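Local coordinates for protein putative aminopeptidase (Leishmania major, PDB 5NTH) that probably removes amino-terminal residues from peptides as an M17 family leucyl aminopeptidase with two manganese ions in its active site, at residues A[336-339]-A[345-348]; A[412-417]-A[533-538]; A[241-246]-A[330-335]. All blocks are in the same frame, centred on the assembly; numbering follows the deposited sequence.

In the fold
Each contact is mostly buried, with one partly exposed residue: His-345, Phe-534 or Val-245. None involves another subunit. Contacts 1 and 3 share helix 323-341: contact 3 sets its middle against the end of helix 229-243 and the turn after it, and contact 1 folds the following loop back onto its last turns. Contact 2 sets the C-terminal helix 528-536 against strand 412-417 of the catalytic domain's central sheet. Contacts 2 and 3 are purely apolar across their segments. Contact 1 adds a serine hydroxyl and a histidine. His-348 NE2 probably hydrogen-bonds Leu-535 O, which ties contact 1 to contact 2. Between contacts 1 and 3, Arg-337 and Glu-242 form a long, weak ion pair.

Contact 1: residues A[336-339]-A[345-348]; sequences VRSM and HFSH
Ser-338 on helix 323-341 meets both His-345 and Phe-346 of the loop that follows the helix. The tight part is at the Phe-346 ring. Ser-338 OG lies at the ring edge, in the ring plane, 3.4 Å from Phe-346 CE1. The serine CB is close behind, 3.7 Å from the same CE1. OG is anti to the backbone N of Ser-338 (chi1 179°), which carries it out from the helix toward the loop. The hydroxyl does not depend on the ring for its polar needs, because it is hydrogen-bonded to Glu-205 OE2. The slightly positive C-H edge of the ring is probably a tolerable neighbour for the oxygen. Next to this, Met-339 crosses Phe-346 at about a right angle. Its CG comes 3.8 Å from Phe-346 CB, an apolar contact.

The other side is nearer to solvent, since His-345 is partly exposed. His-345 CB is nearest, 3.6 Å from Ser-338 OG. Its ring follows closely, oblique to the hydroxyl, with His-345 CG 3.8 Å from Ser-338 OG.

The loop closes a beta-alpha-beta crossover, with five residues between the two segments. The chain runs from strand 291-300 through helix 323-341 to the parallel strand 349-361. Phe-346 also packs edge-to-face with Phe-532 and touches Leu-535 and Arg-536, all on helix 528-536. Met-339 rests on Tyr-281 of strand 275-282, and Val-336 reaches Leu-243 of helix 229-243.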
ATOM      1  N   VAL A 336       8.633 -45.205  16.284  1.00 26.64           N
ATOM      2  CA  VAL A 336       7.946 -46.440  16.616  1.00 27.24           C
ATOM      3  C   VAL A 336       8.362 -47.623  15.744  1.00 28.72           C
ATOM      4  O   VAL A 336       8.453 -48.746  16.230  1.00 30.09           O
ATOM      5  CB  VAL A 336       6.435 -46.262  16.581  1.00 27.49           C
ATOM      6  CG1 VAL A 336       5.700 -47.600  16.554  1.00 28.05           C
ATOM      7  CG2 VAL A 336       5.994 -45.449  17.769  1.00 27.38           C
ATOM      8  N   ARG A 337       8.584 -47.392  14.459  1.00 29.14           N
ATOM      9  CA  ARG A 337       8.998 -48.478  13.576  1.00 28.40           C
ATOM     10  C   ARG A 337      10.351 -49.010  13.987  1.00 29.38           C
ATOM     11  O   ARG A 337      10.598 -50.214  13.890  1.00 30.10           O
ATOM     12  CB  ARG A 337       9.057 -48.014  12.124  1.00 28.03           C
ATOM     13  CG  ARG A 337       7.768 -48.301  11.406  1.00 28.63           C
ATOM     14  CD  ARG A 337       7.682 -47.631  10.054  1.00 29.19           C
ATOM     15  NE  ARG A 337       6.448 -48.011   9.348  1.00 29.41           N
ATOM     16  CZ  ARG A 337       5.980 -47.399   8.261  1.00 28.64           C
ATOM     17  NH1 ARG A 337       6.617 -46.359   7.712  1.00 28.31           N
ATOM     18  NH2 ARG A 337       4.850 -47.820   7.729  1.00 28.82           N
ATOM     19  N   SER A 338      11.237 -48.109  14.412  1.00 29.62           N
ATOM     20  CA  SER A 338      12.563 -48.495  14.845  1.00 30.24           C
ATOM     21  C   SER A 338      12.468 -49.338  16.159  1.00 31.42           C
ATOM     22  O   SER A 338      13.099 -50.394  16.309  1.00 30.84           O
ATOM     23  CB  SER A 338      13.435 -47.244  14.987  1.00 30.57           C
ATOM     24  OG  SER A 338      14.757 -47.563  15.436  1.00 31.95           O
ATOM     25  N   MET A 339      11.638 -48.875  17.087  1.00 32.88           N
ATOM     26  CA  MET A 339      11.338 -49.598  18.328  1.00 34.30           C
ATOM     27  C   MET A 339      10.891 -51.042  18.083  1.00 35.17           C
ATOM     28  O   MET A 339      11.336 -51.951  18.775  1.00 36.68           O
ATOM     29  CB  MET A 339      10.278 -48.848  19.160  1.00 33.14           C
ATOM     30  CG  MET A 339      10.842 -47.641  19.862  1.00 32.81           C
ATOM     31  SD  MET A 339       9.709 -46.857  21.010  1.00 34.10           S
ATOM     32  CE  MET A 339       8.424 -46.373  19.941  1.00 34.84           C
ATOM     33  N   HIS A 345      16.721 -50.291  20.510  1.00 47.85           N
ATOM     34  CA  HIS A 345      16.811 -49.093  19.654  1.00 47.51           C
ATOM     35  C   HIS A 345      16.329 -47.767  20.206  1.00 42.15           C
ATOM     36  O   HIS A 345      17.013 -46.758  19.990  1.00 46.93           O
ATOM     37  CB  HIS A 345      16.202 -49.307  18.267  1.00 50.88           C
ATOM     38  CG  HIS A 345      17.200 -49.763  17.253  1.00 55.07           C
ATOM     39  ND1 HIS A 345      16.893 -50.682  16.273  1.00 56.18           N
ATOM     40  CD2 HIS A 345      18.509 -49.442  17.078  1.00 56.17           C
ATOM     41  CE1 HIS A 345      17.968 -50.902  15.532  1.00 58.54           C
ATOM     42  NE2 HIS A 345      18.962 -50.161  15.999  1.00 57.39           N
ATOM     43  N   PHE A 346      15.206 -47.693  20.895  1.00 34.76           N
ATOM     44  CA  PHE A 346      14.969 -46.414  21.606  1.00 32.97           C
ATOM     45  C   PHE A 346      14.721 -46.755  23.043  1.00 31.11           C
ATOM     46  O   PHE A 346      13.756 -46.314  23.640  1.00 29.91           O
ATOM     47  CB  PHE A 346      13.830 -45.580  20.983  1.00 31.75           C
ATOM     48  CG  PHE A 346      14.232 -44.817  19.746  1.00 31.12           C
ATOM     49  CD1 PHE A 346      14.254 -45.431  18.516  1.00 31.29           C
ATOM     50  CD2 PHE A 346      14.566 -43.476  19.815  1.00 31.29           C
ATOM     51  CE1 PHE A 346      14.633 -44.739  17.386  1.00 31.56           C
ATOM     52  CE2 PHE A 346      14.937 -42.768  18.692  1.00 31.18           C
ATOM     53  CZ  PHE A 346      14.969 -43.399  17.475  1.00 31.64           C
ATOM     54  N   SER A 347      15.624 -47.553  23.599  1.00 30.06           N
ATOM     55  CA  SER A 347      15.416 -48.167  24.936  1.00 29.55           C
ATOM     56  C   SER A 347      15.211 -47.145  26.070  1.00 28.67           C
ATOM     57  O   SER A 347      14.510 -47.399  27.033  1.00 27.92           O
ATOM     58  CB  SER A 347      16.575 -49.123  25.278  1.00 29.06           C
ATOM     59  OG  SER A 347      17.815 -48.434  25.325  1.00 29.00           O
ATOM     60  N   HIS A 348      15.798 -45.974  25.888  1.00 28.59           N
ATOM     61  CA  HIS A 348      15.779 -44.863  26.839  1.00 29.53           C
ATOM     62  C   HIS A 348      14.491 -44.007  26.669  1.00 30.08           C
ATOM     63  O   HIS A 348      14.436 -42.857  27.131  1.00 30.86           O
ATOM     64  CB  HIS A 348      17.028 -43.997  26.603  1.00 29.70           C
ATOM     65  CG  HIS A 348      17.110 -43.483  25.197  1.00 30.82           C
ATOM     66  ND1 HIS A 348      17.498 -44.279  24.133  1.00 30.84           N
ATOM     67  CD2 HIS A 348      16.737 -42.297  24.660  1.00 31.37           C
ATOM     68  CE1 HIS A 348      17.398 -43.593  23.011  1.00 30.34           C
ATOM     69  NE2 HIS A 348      16.952 -42.384  23.303  1.00 31.13           N
TER

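Contact 2: residues A[412-417]-A[533-538]; sequences VLIDMA and EFLRQH
Glu-533 OE2 is gripped by two groups, Arg-536 NH1 one turn along the same helix and Thr-149 OG1. The salt bridge from Arg-536 NH1 to Glu-533 OE2 measures 2.5 Å, which is suspiciously short, so its exact geometry is doubtful. This polar pair lies away from the strand; the contact itself is made by the next two residues of the helix.

Ile-414 CD1 touches the Phe-534 ring, 3.8 Å from CD2 and 3.8 Å from CE2. The two side chains slide past each other in opposite directions. The isoleucine chain is fully extended at chi2 (180°), which brings CD1 across to the ring. Leu-535 adds a more distant contact, its CD2 4.4 Å from Ile-414 CD1. The backbones stay well apart: the CA atoms of Ile-414 and Phe-534 are 10.2 Å from each other.

Helix 528-536 thus lies against one side of the central sheet. Phe-534 also packs on Met-445 and Ala-448 of helix 439-452. The backbone of Ile-414 hydrogen-bonds to Ala-294 and Val-296 of strand 291-300. Its side chain is about 12 Å from that of Lys-298, a manganese ligand. No hydrogen bond joins the two segments, so helix and strand meet here through apolar burial alone.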
ATOM      1  N   VAL A 412       9.552 -34.171  28.407  1.00 31.13           N
ATOM      2  CA  VAL A 412       9.978 -33.169  27.425  1.00 32.32           C
ATOM      3  C   VAL A 412       8.878 -32.973  26.402  1.00 31.11           C
ATOM      4  O   VAL A 412       8.237 -33.923  25.981  1.00 30.87           O
ATOM      5  CB  VAL A 412      11.356 -33.536  26.817  1.00 34.05           C
ATOM      6  CG1 VAL A 412      11.381 -34.998  26.457  1.00 35.35           C
ATOM      7  CG2 VAL A 412      11.737 -32.676  25.618  1.00 34.42           C
ATOM      8  N   LEU A 413       8.626 -31.714  26.069  1.00 30.87           N
ATOM      9  CA  LEU A 413       7.633 -31.384  25.075  1.00 30.26           C
ATOM     10  C   LEU A 413       8.254 -30.703  23.872  1.00 30.41           C
ATOM     11  O   LEU A 413       8.871 -29.640  23.999  1.00 29.25           O
ATOM     12  CB  LEU A 413       6.546 -30.501  25.653  1.00 30.28           C
ATOM     13  CG  LEU A 413       5.360 -30.567  24.696  1.00 30.13           C
ATOM     14  CD1 LEU A 413       4.078 -30.818  25.453  1.00 29.96           C
ATOM     15  CD2 LEU A 413       5.301 -29.332  23.804  1.00 30.19           C
ATOM     16  N   ILE A 414       8.048 -31.319  22.707  1.00 31.06           N
ATOM     17  CA  ILE A 414       8.529 -30.779  21.450  1.00 32.01           C
ATOM     18  C   ILE A 414       7.377 -30.216  20.648  1.00 31.63           C
ATOM     19  O   ILE A 414       6.500 -30.965  20.211  1.00 31.09           O
ATOM     20  CB  ILE A 414       9.210 -31.836  20.579  1.00 32.28           C
ATOM     21  CG1 ILE A 414      10.296 -32.543  21.379  1.00 32.97           C
ATOM     22  CG2 ILE A 414       9.782 -31.170  19.335  1.00 32.20           C
ATOM     23  CD1 ILE A 414      11.008 -33.612  20.584  1.00 33.15           C
ATOM     24  N   ASP A 415       7.434 -28.907  20.414  1.00 31.72           N
ATOM     25  CA  ASP A 415       6.396 -28.181  19.689  1.00 32.57           C
ATOM     26  C   ASP A 415       6.949 -27.836  18.322  1.00 29.89           C
ATOM     27  O   ASP A 415       8.029 -27.248  18.199  1.00 28.07           O
ATOM     28  CB  ASP A 415       6.020 -26.910  20.472  1.00 36.37           C
ATOM     29  CG  ASP A 415       4.688 -26.293  20.033  1.00 39.73           C
ATOM     30  OD1 ASP A 415       3.669 -27.015  20.021  1.00 45.11           O
ATOM     31  OD2 ASP A 415       4.650 -25.071  19.735  1.00 41.29           O
ATOM     32  N   MET A 416       6.228 -28.221  17.283  1.00 28.82           N
ATOM     33  CA  MET A 416       6.718 -27.982  15.927  1.00 28.49           C
ATOM     34  C   MET A 416       5.625 -27.412  15.084  1.00 26.58           C
ATOM     35  O   MET A 416       4.540 -27.973  15.023  1.00 24.92           O
ATOM     36  CB  MET A 416       7.265 -29.255  15.284  1.00 29.78           C
ATOM     37  CG  MET A 416       7.989 -28.997  13.982  1.00 31.05           C
ATOM     38  SD  MET A 416       8.542 -30.506  13.183  1.00 34.83           S
ATOM     39  CE  MET A 416       9.949 -30.952  14.177  1.00 32.65           C
ATOM     40  N   ALA A 417       5.941 -26.308  14.408  1.00 25.82           N
ATOM     41  CA  ALA A 417       4.938 -25.505  13.739  1.00 25.54           C
ATOM     42  C   ALA A 417       5.545 -24.601  12.669  1.00 25.94           C
ATOM     43  O   ALA A 417       6.643 -24.085  12.856  1.00 25.89           O
ATOM     44  CB  ALA A 417       4.231 -24.679  14.773  1.00 25.48           C
ATOM     45  N   GLU A 533      16.878 -37.790  15.228  1.00 28.42           N
ATOM     46  CA  GLU A 533      18.212 -37.579  15.824  1.00 29.59           C
ATOM     47  C   GLU A 533      18.118 -37.157  17.275  1.00 29.76           C
ATOM     48  O   GLU A 533      18.718 -37.793  18.151  1.00 30.84           O
ATOM     49  CB  GLU A 533      19.030 -36.524  15.075  1.00 30.84           C
ATOM     50  CG  GLU A 533      19.854 -37.108  13.948  1.00 33.22           C
ATOM     51  CD  GLU A 533      20.926 -38.108  14.415  1.00 35.57           C
ATOM     52  OE1 GLU A 533      21.647 -37.823  15.411  1.00 34.64           O
ATOM     53  OE2 GLU A 533      21.052 -39.191  13.761  1.00 38.58           O
ATOM     54  N   PHE A 534      17.358 -36.093  17.506  1.00 28.17           N
ATOM     55  CA  PHE A 534      17.194 -35.528  18.815  1.00 28.22           C
ATOM     56  C   PHE A 534      16.832 -36.580  19.861  1.00 28.34           C
ATOM     57  O   PHE A 534      17.454 -36.625  20.913  1.00 28.06           O
ATOM     58  CB  PHE A 534      16.134 -34.417  18.775  1.00 28.76           C
ATOM     59  CG  PHE A 534      15.880 -33.786  20.105  1.00 28.26           C
ATOM     60  CD1 PHE A 534      16.795 -32.887  20.640  1.00 28.63           C
ATOM     61  CD2 PHE A 534      14.749 -34.119  20.838  1.00 28.01           C
ATOM     62  CE1 PHE A 534      16.582 -32.320  21.884  1.00 28.79           C
ATOM     63  CE2 PHE A 534      14.517 -33.549  22.077  1.00 28.34           C
ATOM     64  CZ  PHE A 534      15.436 -32.649  22.603  1.00 28.69           C
ATOM     65  N   LEU A 535      15.856 -37.429  19.557  1.00 29.03           N
ATOM     66  CA  LEU A 535      15.464 -38.519  20.448  1.00 29.65           C
ATOM     67  C   LEU A 535      16.473 -39.668  20.502  1.00 31.73           C
ATOM     68  O   LEU A 535      16.664 -40.243  21.561  1.00 30.61           O
ATOM     69  CB  LEU A 535      14.104 -39.065  20.043  1.00 29.44           C
ATOM     70  CG  LEU A 535      12.982 -38.038  20.100  1.00 29.67           C
ATOM     71  CD1 LEU A 535      11.643 -38.619  19.704  1.00 29.69           C
ATOM     72  CD2 LEU A 535      12.881 -37.451  21.502  1.00 30.54           C
ATOM     73  N   ARG A 536      17.111 -40.002  19.377  1.00 35.08           N
ATOM     74  CA  ARG A 536      18.116 -41.055  19.383  1.00 39.08           C
ATOM     75  C   ARG A 536      19.276 -40.676  20.325  1.00 44.66           C
ATOM     76  O   ARG A 536      19.666 -41.480  21.180  1.00 48.69           O
ATOM     77  CB  ARG A 536      18.633 -41.424  17.979  1.00 40.24           C
ATOM     78  CG  ARG A 536      18.709 -42.931  17.775  1.00 42.51           C
ATOM     79  CD  ARG A 536      19.353 -43.425  16.490  1.00 43.93           C
ATOM     80  NE  ARG A 536      20.777 -43.079  16.422  1.00 45.72           N
ATOM     81  CZ  ARG A 536      21.322 -42.182  15.597  1.00 46.91           C
ATOM     82  NH1 ARG A 536      20.585 -41.506  14.718  1.00 51.26           N
ATOM     83  NH2 ARG A 536      22.626 -41.956  15.643  1.00 45.01           N
ATOM     84  N   GLN A 537      19.806 -39.462  20.218  1.00 49.01           N
ATOM     85  CA  GLN A 537      20.872 -39.068  21.127  1.00 53.20           C
ATOM     86  C   GLN A 537      20.271 -38.908  22.546  1.00 57.81           C
ATOM     87  O   GLN A 537      19.520 -37.978  22.789  1.00 52.81           O
ATOM     88  CB  GLN A 537      21.586 -37.804  20.633  1.00 52.90           C
ATOM     89  N   HIS A 538      20.581 -39.856  23.445  1.00 68.63           N
ATOM     90  CA  HIS A 538      20.059 -39.875  24.842  1.00 76.75           C
ATOM     91  C   HIS A 538      18.607 -39.357  24.984  1.00 76.97           C
ATOM     92  O   HIS A 538      18.358 -38.153  25.126  1.00 71.92           O
ATOM     93  CB  HIS A 538      20.993 -39.101  25.798  1.00 76.95           C
TER

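Contact 3: residues A[241-246]-A[330-335]; sequences AELGVD and CAFIAV
Leu-243 and Val-245 pack against Phe-332 and Ile-333 in the alpha/beta fold of the M17 catalytic domain, built on a mixed sheet. Leu-243 is the last residue of helix 229-243. Gly-244 leaves the helix with positive phi (71°), and Val-245 leads into strand 246-251. Both apolar residues point toward helix 323-341, one from each side of this turn.

Leu-243 sets its CD1 against Ile-333, 4.2 Å from both CA and CG1. The same methyl also approaches Phe-332, 4.4 Å from CE2. The nearest CA pair is Leu-243 and Ile-333, 8.0 Å apart.

At chi1 177° the Phe-332 ring swings clear of the backbone N and extends from the helix toward the turn. Val-245 comes at it from the opposite direction. Phe-332 also touches Ile-352 and Val-354 of strand 349-361 and Leu-279 of strand 275-282, so it joins the helix to the sheet. Ile-333 also touches Ser-212 of helix 203-221. The valine meets the phenylalanine at the ring edge, near its plane, with Val-245 CG2 4.2 Å from Phe-332 CZ.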
ATOM      1  N   ALA A 241      -3.699 -48.175  13.756  1.00 35.55           N
ATOM      2  CA  ALA A 241      -3.999 -49.599  13.730  1.00 36.81           C
ATOM      3  C   ALA A 241      -2.844 -50.417  13.135  1.00 37.83           C
ATOM      4  O   ALA A 241      -2.695 -51.569  13.484  1.00 38.81           O
ATOM      5  CB  ALA A 241      -5.294 -49.873  12.993  1.00 36.04           C
ATOM      6  N   GLU A 242      -2.032 -49.834  12.255  1.00 38.22           N
ATOM      7  CA  GLU A 242      -0.889 -50.571  11.666  1.00 39.03           C
ATOM      8  C   GLU A 242       0.144 -50.834  12.750  1.00 38.64           C
ATOM      9  O   GLU A 242       0.564 -51.974  12.968  1.00 37.12           O
ATOM     10  CB  GLU A 242      -0.217 -49.803  10.504  1.00 39.63           C
ATOM     11  CG  GLU A 242       0.762 -50.643   9.674  1.00 41.15           C
ATOM     12  CD  GLU A 242       1.917 -49.848   9.040  1.00 43.52           C
ATOM     13  OE1 GLU A 242       1.629 -48.975   8.189  1.00 44.74           O
ATOM     14  OE2 GLU A 242       3.119 -50.110   9.358  1.00 43.98           O
ATOM     15  N   LEU A 243       0.531 -49.751  13.420  1.00 40.01           N
ATOM     16  CA  LEU A 243       1.555 -49.760  14.465  1.00 40.05           C
ATOM     17  C   LEU A 243       1.058 -50.264  15.816  1.00 40.53           C
ATOM     18  O   LEU A 243       1.862 -50.470  16.703  1.00 42.76           O
ATOM     19  CB  LEU A 243       2.158 -48.358  14.633  1.00 39.66           C
ATOM     20  CG  LEU A 243       2.736 -47.710  13.368  1.00 39.24           C
ATOM     21  CD1 LEU A 243       3.144 -46.270  13.642  1.00 41.14           C
ATOM     22  CD2 LEU A 243       3.922 -48.481  12.844  1.00 38.46           C
ATOM     23  N   GLY A 244      -0.249 -50.452  15.983  1.00 40.91           N
ATOM     24  CA  GLY A 244      -0.798 -51.077  17.188  1.00 39.87           C
ATOM     25  C   GLY A 244      -0.696 -50.176  18.395  1.00 40.94           C
ATOM     26  O   GLY A 244      -0.309 -50.637  19.472  1.00 45.38           O
ATOM     27  N   VAL A 245      -1.033 -48.894  18.226  1.00 40.96           N
ATOM     28  CA  VAL A 245      -0.845 -47.877  19.292  1.00 40.25           C
ATOM     29  C   VAL A 245      -2.183 -47.325  19.745  1.00 39.78           C
ATOM     30  O   VAL A 245      -3.188 -47.476  19.050  1.00 37.81           O
ATOM     31  CB  VAL A 245       0.104 -46.715  18.857  1.00 40.81           C
ATOM     32  CG1 VAL A 245       1.352 -47.264  18.170  1.00 41.25           C
ATOM     33  CG2 VAL A 245      -0.576 -45.711  17.920  1.00 41.51           C
ATOM     34  N   ASP A 246      -2.188 -46.666  20.904  1.00 40.83           N
ATOM     35  CA  ASP A 246      -3.426 -46.069  21.407  1.00 42.34           C
ATOM     36  C   ASP A 246      -3.638 -44.758  20.637  1.00 40.45           C
ATOM     37  O   ASP A 246      -2.683 -44.093  20.229  1.00 40.44           O
ATOM     38  CB  ASP A 246      -3.420 -45.862  22.948  1.00 45.91           C
ATOM     39  CG  ASP A 246      -3.087 -47.158  23.750  1.00 49.36           C
ATOM     40  OD1 ASP A 246      -3.420 -48.286  23.297  1.00 52.11           O
ATOM     41  OD2 ASP A 246      -2.494 -47.040  24.857  1.00 51.76           O
ATOM     42  N   CYS A 330       5.155 -38.023  11.183  1.00 29.64           N
ATOM     43  CA  CYS A 330       5.983 -38.985  10.483  1.00 29.39           C
ATOM     44  C   CYS A 330       7.243 -39.357  11.282  1.00 29.27           C
ATOM     45  O   CYS A 330       7.732 -40.460  11.136  1.00 31.25           O
ATOM     46  CB  CYS A 330       6.395 -38.473   9.101  1.00 29.39           C
ATOM     47  SG  CYS A 330       5.047 -38.186   7.960  1.00 28.98           S
ATOM     48  N   ALA A 331       7.784 -38.453  12.090  1.00 28.04           N
ATOM     49  CA  ALA A 331       8.809 -38.827  13.073  1.00 26.78           C
ATOM     50  C   ALA A 331       8.289 -39.868  14.055  1.00 26.57           C
ATOM     51  O   ALA A 331       8.953 -40.891  14.285  1.00 27.70           O
ATOM     52  CB  ALA A 331       9.327 -37.633  13.824  1.00 26.32           C
ATOM     53  N   PHE A 332       7.111 -39.655  14.624  1.00 25.77           N
ATOM     54  CA  PHE A 332       6.474 -40.713  15.458  1.00 25.29           C
ATOM     55  C   PHE A 332       6.495 -42.106  14.796  1.00 25.95           C
ATOM     56  O   PHE A 332       6.844 -43.095  15.429  1.00 26.56           O
ATOM     57  CB  PHE A 332       5.050 -40.335  15.811  1.00 24.21           C
ATOM     58  CG  PHE A 332       4.297 -41.376  16.589  1.00 23.33           C
ATOM     59  CD1 PHE A 332       4.432 -41.464  17.961  1.00 23.24           C
ATOM     60  CD2 PHE A 332       3.387 -42.197  15.961  1.00 22.84           C
ATOM     61  CE1 PHE A 332       3.691 -42.389  18.688  1.00 23.26           C
ATOM     62  CE2 PHE A 332       2.645 -43.114  16.666  1.00 22.85           C
ATOM     63  CZ  PHE A 332       2.807 -43.229  18.038  1.00 23.18           C
ATOM     64  N   ILE A 333       6.162 -42.155  13.515  1.00 26.79           N
ATOM     65  CA  ILE A 333       6.035 -43.403  12.767  1.00 26.56           C
ATOM     66  C   ILE A 333       7.370 -44.099  12.657  1.00 26.49           C
ATOM     67  O   ILE A 333       7.449 -45.301  12.893  1.00 27.64           O
ATOM     68  CB  ILE A 333       5.465 -43.120  11.372  1.00 26.81           C
ATOM     69  CG1 ILE A 333       4.004 -42.710  11.555  1.00 27.76           C
ATOM     70  CG2 ILE A 333       5.618 -44.323  10.432  1.00 26.61           C
ATOM     71  CD1 ILE A 333       3.282 -42.367  10.266  1.00 28.33           C
ATOM     72  N   ALA A 334       8.394 -43.334  12.291  1.00 25.31           N
ATOM     73  CA  ALA A 334       9.733 -43.845  12.109  1.00 25.09           C
ATOM     74  C   ALA A 334      10.336 -44.349  13.427  1.00 25.91           C
ATOM     75  O   ALA A 334      10.906 -45.451  13.487  1.00 26.50           O
ATOM     76  CB  ALA A 334      10.606 -42.768  11.535  1.00 24.83           C
ATOM     77  N   VAL A 335      10.208 -43.531  14.468  1.00 25.88           N
ATOM     78  CA  VAL A 335      10.632 -43.906  15.809  1.00 25.92           C
ATOM     79  C   VAL A 335       9.954 -45.180  16.258  1.00 26.40           C
ATOM     80  O   VAL A 335      10.626 -46.134  16.575  1.00 27.09           O
ATOM     81  CB  VAL A 335      10.335 -42.827  16.840  1.00 25.76           C
ATOM     82  CG1 VAL A 335      10.557 -43.357  18.240  1.00 25.59           C
ATOM     83  CG2 VAL A 335      11.243 -41.634  16.595  1.00 26.37           C
TER